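Local coordinates for uncharacterized protein (Vibrio parahaemolyticus, PDB 1ZBP) that is of unknown function but belongs to the ImpE family and so may take part in bacterial type VI secretion, at residues A[158-161]-A[162-166]; A[257-260]-A[261-264]. All coordinates share one frame; numbering follows the deposited sequence.

How the contacts relate
Both contacts are local, made between neighbouring parts of one continuous chain, yet they serve different places in the fold. Contact 1 turns strand 155-159 back into strand 165-169; its strand residues are largely buried, its turn residues mostly exposed, and backbone hydrogen bonds, together with one to a serine hydroxyl, hold it. Contact 2 lies where strand 257-260 runs out into the C-terminal tail, and a flexible lysine reaching back to a glutamine supplies its one hydrogen bond, beside a buried valine. They share no strand: the centres of contact 1 and contact 2 are 24 Å apart, and the two do not touch.

Contact 1 (A[158-161]-A[162-166]); sequences LFST and AGNYF
A chi1 of 66° sets OG of Ser160 between its own N and carbonyl carbon, facing Asn164, whose backbone N donates to OG at 2.9 Å. Phe159 and Tyr165 use different first torsions, CG beside the backbone N in the former (chi1 -70°) and anti to it in the latter (chi1 166°), and this brings Tyr165 CD1 up to the edge of the Phe159 ring, 3.7 Å from CE1. The two make a non-hydrogen-bonded antiparallel pair, and helix 65-84 packs on their side of the sheet; Tyr165 OH bonds to Glu157. On the other face Leu158 and Phe166 meet CB to CB at 4.1 Å, large apolar groups suited to a packed sheet surface: Val192 and Phe194 pack on Leu158, Val93 and Leu199 on Phe166. Their backbones pair through Leu158 N to Phe166 O (3.0 Å) and Phe166 N to Leu158 O (2.8 Å). Nearer the turn, Ser160 N donates to Asn164 O at 2.8 Å, and Gly163 N reaches Ser160 O at 2.9 Å from above the Ser160 carbonyl plane. Gly163 has a positive phi, where a CB would press on the preceding carbonyl oxygen, so glycine suits the place. A type I turn from Ser160 to Gly163, followed by a G1 beta bulge at the glycine, defines the 3:5 beta hairpin joining strands 155-159 and 165-169.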
loop_
_atom_site.group_PDB
_atom_site.type_symbol
_atom_site.label_atom_id
_atom_site.label_comp_id
_atom_site.label_asym_id
_atom_site.label_seq_id
_atom_site.Cartn_x
_atom_site.Cartn_y
_atom_site.Cartn_z
ATOM N N LEU A 158 4.470 -0.049 4.208
ATOM C CA LEU A 158 3.770 -0.018 5.478
ATOM C C LEU A 158 3.428 1.404 5.806
ATOM O O LEU A 158 4.171 2.312 5.475
ATOM C CB LEU A 158 4.645 -0.598 6.600
ATOM C CG LEU A 158 4.989 -2.097 6.569
ATOM C CD1 LEU A 158 6.136 -2.389 7.531
ATOM C CD2 LEU A 158 3.751 -2.919 6.939
ATOM N N PHE A 159 2.277 1.590 6.435
ATOM C CA PHE A 159 1.853 2.904 6.885
ATOM C C PHE A 159 1.908 2.753 8.409
ATOM O O PHE A 159 1.113 2.023 8.981
ATOM C CB PHE A 159 0.422 3.208 6.429
ATOM C CG PHE A 159 0.284 3.423 4.946
ATOM C CD1 PHE A 159 1.393 3.734 4.160
ATOM C CD2 PHE A 159 -0.959 3.372 4.344
ATOM C CE1 PHE A 159 1.266 3.991 2.803
ATOM C CE2 PHE A 159 -1.099 3.629 2.982
ATOM C CZ PHE A 159 0.022 3.942 2.205
ATOM N N SER A 160 2.857 3.414 9.061
ATOM C CA SER A 160 2.990 3.313 10.510
ATOM C C SER A 160 1.915 4.111 11.235
ATOM O O SER A 160 1.292 5.012 10.660
ATOM C CB SER A 160 4.356 3.818 10.954
ATOM O OG SER A 160 4.482 5.195 10.711
ATOM N N THR A 161 1.708 3.773 12.503
ATOM C CA THR A 161 0.717 4.444 13.337
ATOM C C THR A 161 0.970 5.947 13.389
ATOM O O THR A 161 0.049 6.739 13.241
ATOM C CB THR A 161 0.729 3.881 14.782
ATOM O OG1 THR A 161 0.433 2.473 14.764
ATOM C CG2 THR A 161 -0.310 4.591 15.636
ATOM N N ALA A 162 2.218 6.343 13.594
ATOM C CA ALA A 162 2.532 7.763 13.650
ATOM C C ALA A 162 2.145 8.474 12.357
ATOM O O ALA A 162 1.986 9.690 12.334
ATOM C CB ALA A 162 4.019 7.975 13.939
ATOM N N GLY A 163 1.993 7.722 11.274
ATOM C CA GLY A 163 1.626 8.348 10.014
ATOM C C GLY A 163 2.789 8.479 9.055
ATOM O O GLY A 163 2.811 9.378 8.220
ATOM N N ASN A 164 3.763 7.589 9.191
ATOM C CA ASN A 164 4.933 7.566 8.318
ATOM C C ASN A 164 4.837 6.409 7.314
ATOM O O ASN A 164 4.376 5.311 7.647
ATOM C CB ASN A 164 6.208 7.399 9.140
ATOM C CG ASN A 164 6.581 8.656 9.910
ATOM O OD1 ASN A 164 6.797 8.608 11.120
ATOM N ND2 ASN A 164 6.671 9.789 9.205
ATOM N N TYR A 165 5.270 6.677 6.084
ATOM C CA TYR A 165 5.294 5.704 4.990
ATOM C C TYR A 165 6.641 4.978 5.010
ATOM O O TYR A 165 7.701 5.606 4.872
ATOM C CB TYR A 165 5.106 6.441 3.660
ATOM C CG TYR A 165 5.432 5.642 2.413
ATOM C CD1 TYR A 165 4.877 4.374 2.194
ATOM C CD2 TYR A 165 6.286 6.163 1.433
ATOM C CE1 TYR A 165 5.166 3.644 1.023
ATOM C CE2 TYR A 165 6.581 5.445 0.274
ATOM C CZ TYR A 165 6.022 4.190 0.074
ATOM O OH TYR A 165 6.334 3.483 -1.065
ATOM N N PHE A 166 6.602 3.661 5.197
ATOM C CA PHE A 166 7.819 2.842 5.242
ATOM C C PHE A 166 7.985 1.890 4.054
ATOM O O PHE A 166 7.016 1.321 3.559
ATOM C CB PHE A 166 7.857 1.992 6.521
ATOM C CG PHE A 166 8.326 2.730 7.742
ATOM C CD1 PHE A 166 7.507 3.672 8.373
ATOM C CD2 PHE A 166 9.584 2.453 8.293
ATOM C CE1 PHE A 166 7.934 4.323 9.543
ATOM C CE2 PHE A 166 10.024 3.090 9.453
ATOM C CZ PHE A 166 9.195 4.034 10.090
#

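Contact 2 (A[257-260]-A[261-264]); sequences NLQV and IKEL
Lys262 reaches back along the chain to Gln259, and its NZ donates to OE1 at 2.9 Å. The ammonium lies in the carbonyl plane of the amide, on a lone pair, with a C=O...N angle of 144°. On the way the lysine chain crosses Val260 at about a right angle: CD stands 3.5 Å from CG1 of the valine and 3.3 Å from its backbone O, while NZ comes within 3.2 Å of CG1, a close approach for a charged group and a methyl. A bend at chi2 (-78°) folds the lysine back toward the strand; its nearly eclipsed chi1, on an exposed residue touching a crystal neighbour, makes the exact pose less certain. A long, flexible side chain suits this reach, and Gln259 offers a neutral polar acceptor at the sheet surface.

Further out, the backbone of Gln259 bonds to Leu136 and that of Val260 to Asn174, which holds the backbone from which both side chains spring. Val260, a branched residue well suited to a strand, also packs on Phe135. Ile261 still bonds to Gly134 before the chain leaves as a tail: this is the C-terminal end of an interior strand, between 173-178 and 135-137, in a large antiparallel sheet.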
loop_
_atom_site.group_PDB
_atom_site.type_symbol
_atom_site.label_atom_id
_atom_site.label_comp_id
_atom_site.label_asym_id
_atom_site.label_seq_id
_atom_site.Cartn_x
_atom_site.Cartn_y
_atom_site.Cartn_z
ATOM N N ASN A 257 0.138 -15.254 5.988
ATOM C CA ASN A 257 1.336 -15.090 6.808
ATOM C C ASN A 257 2.641 -15.431 6.093
ATOM O O ASN A 257 2.685 -16.248 5.171
ATOM C CB ASN A 257 1.269 -15.959 8.074
ATOM C CG ASN A 257 -0.106 -16.549 8.320
ATOM O OD1 ASN A 257 -0.968 -15.922 8.949
ATOM N ND2 ASN A 257 -0.326 -17.765 7.815
ATOM N N LEU A 258 3.707 -14.784 6.532
ATOM C CA LEU A 258 5.032 -15.047 6.006
ATOM C C LEU A 258 5.915 -15.414 7.188
ATOM O O LEU A 258 5.882 -14.747 8.218
ATOM C CB LEU A 258 5.609 -13.819 5.304
ATOM C CG LEU A 258 5.209 -13.579 3.851
ATOM C CD1 LEU A 258 5.886 -12.302 3.360
ATOM C CD2 LEU A 258 5.616 -14.767 2.997
ATOM N N GLN A 259 6.693 -16.478 7.034
ATOM C CA GLN A 259 7.623 -16.953 8.062
ATOM C C GLN A 259 8.973 -17.153 7.374
ATOM O O GLN A 259 9.120 -18.078 6.575
ATOM C CB GLN A 259 7.132 -18.284 8.638
ATOM C CG GLN A 259 6.661 -18.202 10.072
ATOM C CD GLN A 259 7.817 -18.142 11.061
ATOM O OE1 GLN A 259 8.932 -17.753 10.702
ATOM N NE2 GLN A 259 7.552 -18.523 12.316
ATOM N N VAL A 260 9.942 -16.290 7.680
ATOM C CA VAL A 260 11.275 -16.351 7.071
ATOM C C VAL A 260 12.021 -17.657 7.361
ATOM O O VAL A 260 11.915 -18.234 8.446
ATOM C CB VAL A 260 12.153 -15.143 7.545
ATOM C CG1 VAL A 260 12.537 -15.300 9.032
ATOM C CG2 VAL A 260 13.403 -15.024 6.692
ATOM N N ILE A 261 12.766 -18.131 6.374
ATOM C CA ILE A 261 13.535 -19.353 6.530
ATOM C C ILE A 261 14.851 -18.948 7.196
ATOM O O ILE A 261 15.675 -18.296 6.576
ATOM C CB ILE A 261 13.739 -20.010 5.136
ATOM C CG1 ILE A 261 12.382 -20.487 4.634
ATOM C CG2 ILE A 261 14.744 -21.173 5.202
ATOM C CD1 ILE A 261 12.434 -21.459 3.464
ATOM N N LYS A 262 15.029 -19.309 8.466
ATOM C CA LYS A 262 16.237 -18.933 9.195
ATOM C C LYS A 262 17.383 -19.874 8.883
ATOM O O LYS A 262 17.184 -20.926 8.283
ATOM C CB LYS A 262 16.018 -18.920 10.731
ATOM C CG LYS A 262 14.582 -19.093 11.247
ATOM C CD LYS A 262 13.739 -17.830 11.134
ATOM C CE LYS A 262 12.339 -18.016 11.757
ATOM N NZ LYS A 262 11.475 -16.783 11.666
ATOM N N GLU A 263 18.590 -19.477 9.273
ATOM C CA GLU A 263 19.774 -20.313 9.083
ATOM C C GLU A 263 20.345 -20.510 10.484
ATOM O O GLU A 263 21.184 -19.732 10.936
ATOM C CB GLU A 263 20.795 -19.619 8.185
ATOM C CG GLU A 263 20.153 -18.808 7.085
ATOM C CD GLU A 263 21.160 -18.286 6.095
ATOM O OE1 GLU A 263 20.913 -17.204 5.506
ATOM O OE2 GLU A 263 22.188 -18.974 5.894
ATOM N N LEU A 264 19.858 -21.548 11.163
ATOM C CA LEU A 264 20.267 -21.868 12.526
ATOM C C LEU A 264 21.753 -21.666 12.737
ATOM O O LEU A 264 22.566 -22.486 12.317
ATOM C CB LEU A 264 19.876 -23.307 12.870
ATOM C CG LEU A 264 18.702 -23.517 13.832
ATOM C CD1 LEU A 264 17.558 -22.581 13.496
ATOM C CD2 LEU A 264 18.270 -24.968 13.764
#